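Side-chain contacts in beta-glucosidase (Pseudoalteromonas sp., PDB 3F95), which is probably an exo-acting beta-glucosidase that degrades beta-1,3/1,4-glucans, and is represented here by its extra C-terminal beta-sandwich domain: residues G86-K91 with Q105-E110; T133-L138 with I172-D177; V50-Q55 with A164-A169. All blocks are in the same frame, centred on the assembly; numbering follows the deposited sequence.

Contact 1 (G86-K91 with Q105-E110); sequences GYLELK and QVMCSE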
loop_
_atom_site.group_PDB
_atom_site.type_symbol
_atom_site.label_atom_id
_atom_site.label_comp_id
_atom_site.label_asym_id
_atom_site.label_seq_id
_atom_site.Cartn_x
_atom_site.Cartn_y
_atom_site.Cartn_z
ATOM N N GLY A 86 4.441 9.508 13.493
ATOM C CA GLY A 86 5.348 8.744 12.644
ATOM C C GLY A 86 4.885 8.664 11.195
ATOM O O GLY A 86 4.119 9.512 10.708
ATOM N N TYR A 87 5.353 7.620 10.518
ATOM C CA TYR A 87 5.217 7.485 9.083
ATOM C C TYR A 87 4.884 6.057 8.726
ATOM O O TYR A 87 5.351 5.116 9.384
ATOM C CB TYR A 87 6.550 7.781 8.383
ATOM C CG TYR A 87 7.033 9.178 8.617
ATOM C CD1 TYR A 87 6.831 10.161 7.656
ATOM C CD2 TYR A 87 7.685 9.523 9.813
ATOM C CE1 TYR A 87 7.246 11.456 7.870
ATOM C CE2 TYR A 87 8.107 10.832 10.041
ATOM C CZ TYR A 87 7.887 11.781 9.056
ATOM O OH TYR A 87 8.304 13.078 9.254
ATOM N N LEU A 88 4.115 5.891 7.661
ATOM C CA LEU A 88 4.153 4.612 6.960
ATOM C C LEU A 88 5.196 4.776 5.858
ATOM O O LEU A 88 5.103 5.706 5.056
ATOM C CB LEU A 88 2.779 4.253 6.368
ATOM C CG LEU A 88 2.746 2.888 5.643
ATOM C CD1 LEU A 88 2.756 1.760 6.685
ATOM C CD2 LEU A 88 1.542 2.746 4.705
ATOM N N GLU A 89 6.189 3.896 5.838
ATOM C CA GLU A 89 7.180 3.895 4.771
ATOM C C GLU A 89 7.007 2.679 3.881
ATOM O O GLU A 89 6.722 1.580 4.363
ATOM C CB GLU A 89 8.612 3.948 5.321
ATOM C CG GLU A 89 9.681 3.908 4.220
ATOM C CD GLU A 89 11.113 3.734 4.740
ATOM O OE1 GLU A 89 11.638 4.690 5.324
ATOM O OE2 GLU A 89 11.722 2.656 4.530
ATOM N N LEU A 90 7.175 2.877 2.575
ATOM C CA LEU A 90 7.114 1.758 1.644
ATOM C C LEU A 90 7.954 2.080 0.422
ATOM O O LEU A 90 8.243 3.242 0.165
ATOM C CB LEU A 90 5.660 1.470 1.220
ATOM C CG LEU A 90 4.937 2.523 0.340
ATOM C CD1 LEU A 90 3.706 1.921 -0.375
ATOM C CD2 LEU A 90 4.515 3.715 1.125
ATOM N N LYS A 91 8.371 1.064 -0.314
ATOM C CA LYS A 91 8.927 1.312 -1.638
ATOM C C LYS A 91 7.824 1.027 -2.664
ATOM O O LYS A 91 7.041 0.084 -2.504
ATOM C CB LYS A 91 10.165 0.446 -1.887
ATOM C CG LYS A 91 11.296 0.732 -0.861
ATOM C CD LYS A 91 12.530 -0.125 -1.125
ATOM C CE LYS A 91 13.663 0.217 -0.121
ATOM N NZ LYS A 91 13.243 -0.164 1.265
ATOM N N GLN A 105 -4.913 5.393 0.348
ATOM C CA GLN A 105 -5.390 5.669 1.700
ATOM C C GLN A 105 -4.483 4.971 2.723
ATOM O O GLN A 105 -3.984 3.873 2.460
ATOM C CB GLN A 105 -6.883 5.265 1.829
ATOM C CG GLN A 105 -7.836 6.252 1.152
ATOM C CD GLN A 105 -9.263 5.715 1.018
ATOM O OE1 GLN A 105 -9.502 4.655 0.430
ATOM N NE2 GLN A 105 -10.221 6.478 1.533
ATOM N N VAL A 106 -4.200 5.631 3.847
ATOM C CA VAL A 106 -3.238 5.111 4.801
ATOM C C VAL A 106 -3.851 5.102 6.203
ATOM O O VAL A 106 -4.474 6.101 6.640
ATOM C CB VAL A 106 -1.919 5.949 4.774
ATOM C CG1 VAL A 106 -0.968 5.515 5.861
ATOM C CG2 VAL A 106 -1.272 5.845 3.385
ATOM N N MET A 107 -3.719 3.955 6.864
ATOM C CA MET A 107 -4.173 3.753 8.252
ATOM C C MET A 107 -5.666 4.081 8.420
ATOM O O MET A 107 -6.077 5.105 9.029
ATOM C CB MET A 107 -3.260 4.488 9.247
ATOM C CG MET A 107 -1.823 4.002 9.234
ATOM S SD MET A 107 -1.648 2.269 9.764
ATOM C CE MET A 107 -0.300 1.756 8.757
ATOM N N CYS A 108 -6.478 3.198 7.841
ATOM C CA CYS A 108 -7.917 3.380 7.767
ATOM C C CYS A 108 -8.600 2.543 8.833
ATOM O O CYS A 108 -8.297 1.362 8.991
ATOM C CB CYS A 108 -8.459 2.938 6.413
ATOM S SG CYS A 108 -7.745 3.863 5.026
ATOM N N SER A 109 -9.535 3.166 9.538
ATOM C CA SER A 109 -10.414 2.436 10.441
ATOM C C SER A 109 -11.664 2.084 9.669
ATOM O O SER A 109 -11.682 2.148 8.435
ATOM C CB SER A 109 -10.748 3.263 11.685
ATOM O OG SER A 109 -10.971 4.621 11.359
ATOM N N GLU A 110 -12.715 1.707 10.392
ATOM C CA GLU A 110 -14.014 1.507 9.782
ATOM C C GLU A 110 -14.410 2.693 8.921
ATOM O O GLU A 110 -14.916 2.496 7.811
#
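Leu-88 meets Val-106 and Met-107 through aliphatic carbon alone, and its forked tip divides the work between them. One branch, CD2, lies against Val-106, with Leu-88 CD2 3.9 Å from Val-106 CG1. The stem of the leucine joins in, since Leu-88 CB is 4.0 Å from the same Val-106 CG1. That methyl therefore sits beside both the root and one tip of the leucine. Val-106 presents it because CG1 stands anti to the backbone N (chi1 174°), while CG2 takes the place beside that nitrogen. A beta-branched residue suits a strand that must offer a compact apolar surface close to its backbone.

The second apolar touch reaches further. Leu-88 CD1 is 3.7 Å from Met-107 CE, and the two side chains cross obliquely. The methionine is bent at chi2 (-64°) and again about its thioether, which brings its terminal methyl to the leucine. Its long, flexible chain suits a corner, where the backbone at Met-107 adopts a left-handed conformation and the chain direction changes.

All three residues are buried, and the CA atoms of Leu-88 and Val-106 are 7.7 Å apart, a gap filled by the leucine and valine side chains meeting between the sheets. Leu-88 projects from strand 87-94, whose backbone bonds to strands 132-137 and 161-171, whereas Val-106 belongs to strand 102-108 in the other sheet of the sandwich. Leu-170 of strand 161-171 touches both Leu-88 and Met-107, Ile-150 and Ala-153 of strand 149-158 also pack on the methionine, and just beyond the corner Cys-108 is tied to Cys-113 by a disulfide.

Contact 2 (T133-L138 with I172-D177); sequences TLAIPL and IKPSDD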
loop_
_atom_site.group_PDB
_atom_site.type_symbol
_atom_site.label_atom_id
_atom_site.label_comp_id
_atom_site.label_asym_id
_atom_site.label_seq_id
_atom_site.Cartn_x
_atom_site.Cartn_y
_atom_site.Cartn_z
ATOM N N THR A 133 11.479 5.149 -2.487
ATOM C CA THR A 133 11.085 4.960 -1.109
ATOM C C THR A 133 10.229 6.156 -0.684
ATOM O O THR A 133 10.682 7.308 -0.705
ATOM C CB THR A 133 12.307 4.833 -0.183
ATOM O OG1 THR A 133 13.141 3.789 -0.672
ATOM C CG2 THR A 133 11.863 4.494 1.224
ATOM N N LEU A 134 8.980 5.871 -0.320
ATOM C CA LEU A 134 8.020 6.914 0.050
ATOM C C LEU A 134 7.790 6.883 1.562
ATOM O O LEU A 134 7.535 5.804 2.141
ATOM C CB LEU A 134 6.693 6.686 -0.698
ATOM C CG LEU A 134 6.720 6.630 -2.230
ATOM C CD1 LEU A 134 5.298 6.368 -2.778
ATOM C CD2 LEU A 134 7.297 7.971 -2.807
ATOM N N ALA A 135 7.926 8.039 2.213
ATOM C CA ALA A 135 7.616 8.167 3.633
ATOM C C ALA A 135 6.329 8.977 3.795
ATOM O O ALA A 135 6.211 10.090 3.299
ATOM C CB ALA A 135 8.806 8.788 4.438
ATOM N N ILE A 136 5.330 8.377 4.431
ATOM C CA ILE A 136 4.017 9.017 4.517
ATOM C C ILE A 136 3.680 9.427 5.951
ATOM O O ILE A 136 3.333 8.577 6.777
ATOM C CB ILE A 136 2.887 8.118 3.935
ATOM C CG1 ILE A 136 3.228 7.747 2.484
ATOM C CG2 ILE A 136 1.566 8.851 4.025
ATOM C CD1 ILE A 136 2.376 6.629 1.890
ATOM N N PRO A 137 3.789 10.735 6.251
ATOM C CA PRO A 137 3.492 11.149 7.626
ATOM C C PRO A 137 2.046 10.793 7.940
ATOM O O PRO A 137 1.156 11.019 7.114
ATOM C CB PRO A 137 3.709 12.659 7.625
ATOM C CG PRO A 137 3.871 13.067 6.158
ATOM C CD PRO A 137 4.193 11.845 5.368
ATOM N N LEU A 138 1.829 10.191 9.102
ATOM C CA LEU A 138 0.488 9.715 9.460
ATOM C C LEU A 138 -0.429 10.842 9.918
ATOM O O LEU A 138 -1.657 10.743 9.829
ATOM C CB LEU A 138 0.575 8.602 10.513
ATOM C CG LEU A 138 1.324 7.335 10.050
ATOM C CD1 LEU A 138 1.333 6.264 11.134
ATOM C CD2 LEU A 138 0.740 6.771 8.738
ATOM N N ILE A 172 9.327 5.779 12.961
ATOM C CA ILE A 172 9.271 7.078 13.628
ATOM C C ILE A 172 10.152 8.065 12.893
ATOM O O ILE A 172 9.994 9.270 13.065
ATOM C CB ILE A 172 9.609 7.016 15.145
ATOM C CG1 ILE A 172 11.033 6.504 15.378
ATOM C CG2 ILE A 172 8.579 6.155 15.843
ATOM C CD1 ILE A 172 11.470 6.508 16.830
ATOM N N LYS A 173 11.070 7.526 12.087
ATOM C CA LYS A 173 11.919 8.330 11.209
ATOM C C LYS A 173 12.115 7.721 9.814
ATOM O O LYS A 173 12.655 6.600 9.675
ATOM C CB LYS A 173 13.292 8.627 11.846
ATOM C CG LYS A 173 14.189 7.420 12.066
ATOM C CD LYS A 173 15.593 7.697 11.530
ATOM C CE LYS A 173 16.185 8.948 12.151
ATOM N NZ LYS A 173 17.378 9.486 11.401
ATOM N N PRO A 174 11.723 8.490 8.787
ATOM C CA PRO A 174 11.878 8.175 7.377
ATOM C C PRO A 174 13.342 7.889 7.026
ATOM O O PRO A 174 14.255 8.577 7.521
ATOM C CB PRO A 174 11.386 9.446 6.677
ATOM C CG PRO A 174 11.346 10.505 7.704
ATOM C CD PRO A 174 11.086 9.801 8.987
ATOM N N SER A 175 13.564 6.866 6.205
ATOM C CA SER A 175 14.915 6.517 5.770
ATOM C C SER A 175 15.541 7.732 5.088
ATOM O O SER A 175 14.830 8.629 4.631
ATOM C CB SER A 175 14.883 5.344 4.797
ATOM O OG SER A 175 14.319 5.745 3.560
ATOM N N ASP A 176 16.868 7.750 5.012
ATOM C CA ASP A 176 17.573 8.858 4.366
ATOM C C ASP A 176 17.153 9.085 2.919
ATOM O O ASP A 176 16.939 10.227 2.505
ATOM C CB ASP A 176 19.095 8.642 4.430
ATOM C CG ASP A 176 19.659 8.855 5.823
ATOM O OD1 ASP A 176 18.888 9.208 6.752
ATOM O OD2 ASP A 176 20.891 8.666 5.978
ATOM N N ASP A 177 17.011 8.019 2.143
ATOM C CA ASP A 177 16.743 8.298 0.729
ATOM C C ASP A 177 15.248 8.392 0.407
ATOM O O ASP A 177 14.847 8.470 -0.756
ATOM C CB ASP A 177 17.536 7.372 -0.204
ATOM C CG ASP A 177 18.972 7.857 -0.429
ATOM O OD1 ASP A 177 19.658 7.268 -1.290
ATOM O OD2 ASP A 177 19.422 8.823 0.243
HETATM O O HOH W 1 13.631 6.928 -2.804
#
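The loop between strands 161-171 and 179-180 passes over the face of strand 132-137 turned away from the other sheet, resting Pro-174 on Ala-135 and Ser-175 beside Thr-133. Ala-135 CB and Pro-174 CB are only 3.5 Å apart, tighter than an ordinary carbon contact. Alanine suits a place where the CB of a proline comes this near the strand, and proline suits an extended connection that needs little conformational freedom. Further along, Thr-133 CG2 lies 3.6 Å from Ser-175 OG. The threonine methyl is the branch anti to the backbone N, which turns it to the loop, so this is van der Waals contact of a methyl with an oxygen. Ser-175 OG is hydrogen-bonded elsewhere, and Ser-175 N is held by Glu-89 OE1 of strand 87-94.

Where the backbones diverge toward Asp-177, a water takes over. It accepts a hydrogen bond from Thr-133 N, 2.8 Å away, and donates one to Asp-177 O, also at 2.8 Å. Asp-177 thus contributes its carbonyl, while its carboxylate leads away from the strand. The chemistry implies a surface seam closed by close apolar touching at one end and by water-mediated backbone pairing at the other.

Contact 3 (V50-Q55 with A164-A169); sequences VNLSYQ and AIADVA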
loop_
_atom_site.group_PDB
_atom_site.type_symbol
_atom_site.label_atom_id
_atom_site.label_comp_id
_atom_site.label_asym_id
_atom_site.label_seq_id
_atom_site.Cartn_x
_atom_site.Cartn_y
_atom_site.Cartn_z
ATOM N N VAL A 50 7.518 -9.830 -7.363
ATOM C CA VAL A 50 8.573 -9.179 -8.146
ATOM C C VAL A 50 9.854 -9.162 -7.273
ATOM O O VAL A 50 9.802 -9.369 -6.047
ATOM C CB VAL A 50 8.184 -7.736 -8.564
ATOM C CG1 VAL A 50 6.958 -7.702 -9.470
ATOM C CG2 VAL A 50 7.974 -6.835 -7.365
ATOM N N ASN A 51 10.986 -8.898 -7.905
ATOM C CA ASN A 51 12.268 -8.973 -7.202
ATOM C C ASN A 51 12.871 -7.584 -7.103
ATOM O O ASN A 51 13.080 -6.905 -8.121
ATOM C CB ASN A 51 13.212 -9.939 -7.929
ATOM C CG ASN A 51 12.534 -11.251 -8.323
ATOM O OD1 ASN A 51 11.816 -11.880 -7.532
ATOM N ND2 ASN A 51 12.747 -11.657 -9.573
ATOM N N LEU A 52 13.095 -7.124 -5.883
ATOM C CA LEU A 52 13.738 -5.844 -5.689
ATOM C C LEU A 52 15.160 -6.041 -5.150
ATOM O O LEU A 52 16.121 -5.819 -5.872
ATOM C CB LEU A 52 12.904 -4.963 -4.784
ATOM C CG LEU A 52 13.456 -3.566 -4.460
ATOM C CD1 LEU A 52 13.879 -2.820 -5.744
ATOM C CD2 LEU A 52 12.424 -2.776 -3.700
ATOM N N SER A 53 15.277 -6.443 -3.889
ATOM C CA SER A 53 16.580 -6.693 -3.274
ATOM C C SER A 53 16.876 -8.185 -3.206
ATOM O O SER A 53 18.043 -8.584 -3.135
ATOM C CB SER A 53 16.636 -6.070 -1.877
ATOM O OG SER A 53 16.633 -4.655 -1.949
ATOM N N TYR A 54 15.815 -9.003 -3.248
ATOM C CA TYR A 54 15.896 -10.472 -3.133
ATOM C C TYR A 54 14.883 -11.067 -4.101
ATOM O O TYR A 54 14.077 -10.307 -4.684
ATOM C CB TYR A 54 15.571 -10.941 -1.686
ATOM C CG TYR A 54 16.402 -10.252 -0.653
ATOM C CD1 TYR A 54 17.648 -10.768 -0.275
ATOM C CD2 TYR A 54 15.966 -9.056 -0.065
ATOM C CE1 TYR A 54 18.441 -10.097 0.653
ATOM C CE2 TYR A 54 16.731 -8.394 0.853
ATOM C CZ TYR A 54 17.973 -8.915 1.214
ATOM O OH TYR A 54 18.707 -8.238 2.144
ATOM N N GLN A 55 14.909 -12.385 -4.311
ATOM C CA GLN A 55 13.822 -13.044 -5.053
ATOM C C GLN A 55 12.521 -12.859 -4.263
ATOM O O GLN A 55 12.475 -13.098 -3.061
ATOM C CB GLN A 55 14.075 -14.542 -5.437
ATOM C CG GLN A 55 15.177 -15.371 -4.685
ATOM C CD GLN A 55 15.117 -16.913 -4.920
ATOM O OE1 GLN A 55 15.538 -17.715 -4.060
ATOM N NE2 GLN A 55 14.609 -17.322 -6.086
ATOM N N ALA A 164 4.097 -1.768 -8.127
ATOM C CA ALA A 164 4.622 -2.802 -7.247
ATOM C C ALA A 164 4.981 -2.145 -5.937
ATOM O O ALA A 164 5.276 -0.955 -5.906
ATOM C CB ALA A 164 5.807 -3.450 -7.852
ATOM N N ILE A 165 4.939 -2.926 -4.861
ATOM C CA ILE A 165 5.155 -2.430 -3.501
ATOM C C ILE A 165 6.152 -3.367 -2.819
ATOM O O ILE A 165 6.132 -4.562 -3.063
ATOM C CB ILE A 165 3.806 -2.424 -2.733
ATOM C CG1 ILE A 165 2.880 -1.328 -3.297
ATOM C CG2 ILE A 165 4.015 -2.169 -1.235
ATOM C CD1 ILE A 165 1.402 -1.589 -2.982
ATOM N N ALA A 166 7.019 -2.815 -1.971
ATOM C CA ALA A 166 7.914 -3.608 -1.149
ATOM C C ALA A 166 8.231 -2.868 0.145
ATOM O O ALA A 166 8.060 -1.659 0.223
ATOM C CB ALA A 166 9.199 -3.892 -1.899
ATOM N N ASP A 167 8.710 -3.607 1.143
ATOM C CA ASP A 167 9.390 -3.016 2.297
ATOM C C ASP A 167 8.493 -2.007 3.016
ATOM O O ASP A 167 8.833 -0.800 3.184
ATOM C CB ASP A 167 10.712 -2.350 1.853
ATOM C CG ASP A 167 11.798 -3.350 1.421
ATOM O OD1 ASP A 167 11.631 -4.595 1.497
ATOM O OD2 ASP A 167 12.875 -2.862 1.003
ATOM N N VAL A 168 7.315 -2.474 3.417
ATOM C CA VAL A 168 6.319 -1.614 4.040
ATOM C C VAL A 168 6.473 -1.692 5.536
ATOM O O VAL A 168 6.411 -2.789 6.123
ATOM C CB VAL A 168 4.865 -2.039 3.677
ATOM C CG1 VAL A 168 3.877 -1.057 4.229
ATOM C CG2 VAL A 168 4.694 -2.097 2.161
ATOM N N ALA A 169 6.671 -0.537 6.172
ATOM C CA ALA A 169 6.843 -0.534 7.632
ATOM C C ALA A 169 6.387 0.768 8.253
ATOM O O ALA A 169 6.449 1.818 7.595
ATOM C CB ALA A 169 8.322 -0.812 7.992
HETATM O O HOH W 2 15.045 -3.404 -0.512
#
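Val-50 and Leu-52 both direct their side chains at strand 161-171, and each meets an alanine that points back at it. The two pairs are arranged like rungs: Val-50 stands over Ala-164 and Leu-52 over Ala-166, with the chains running in the same direction about 7.6 to 7.7 Å apart between CA atoms. The spacing of two residues on each side matches the alternation of an extended strand, which turns Ala-164 and Ala-166 to the same face.

In the first rung Val-50 CG2 approaches Ala-164 CB at 4.0 Å; this methyl occupies the position between the backbone N and the carbonyl carbon, while CG1 is anti to the carbonyl carbon. In the second, Leu-52 CD2 lies 3.9 Å from Ala-166 CB. Here CG is anti to the backbone N (chi1 179°), extending the leucine toward the strand. The larger residues come from the end of strand 45-50 and the loop after it, the small ones from strand 161-171, a pairing of sizes that lets the two backbones approach. Trp-131 also touches Leu-52 and both alanines.

At the polar end, a water bridges Ser-53 and Asp-167. It donates to Asp-167 OD2 at 2.7 Å, and it lies a short 2.5 Å from Ser-53 OG. The same carboxylate oxygen forms a salt bridge with Lys-91, so a charged neighbour and a water share it.

Asp-167 has left-handed backbone angles (phi 58°, psi 56°) and, with Val-168, faces Phe-10 as a G1 beta bulge. Ile-165 and Val-168 point inward to strand 67-73. The whole arrangement is a strand end and its following loop folded onto the outer face of a bulged strand in a beta-sandwich, consistent with the galactose-binding domain-like fold.

How the contacts relate
The three contacts share the sheet in which strand 87-94 lies between strands 132-137 and 161-171. Contact 1 uses the inner face of that sheet; contact 2 lays a loop, and contact 3 a strand end with its loop, on the outer face. Centres of contacts 1 and 2 are about 11 Å apart, joined by a probable hydrogen bond from Ile-136 N to Leu-88 O (2.8 Å) and by Tyr-87 packing on Pro-174. Contacts 1 and 3, about 17 Å apart between centres, are linked by a probable hydrogen bond from Glu-89 N to Ala-169 O (2.7 Å). The glycoside hydrolase family 3 regions probably lie outside this fragment, so these contacts describe the appended domain alone.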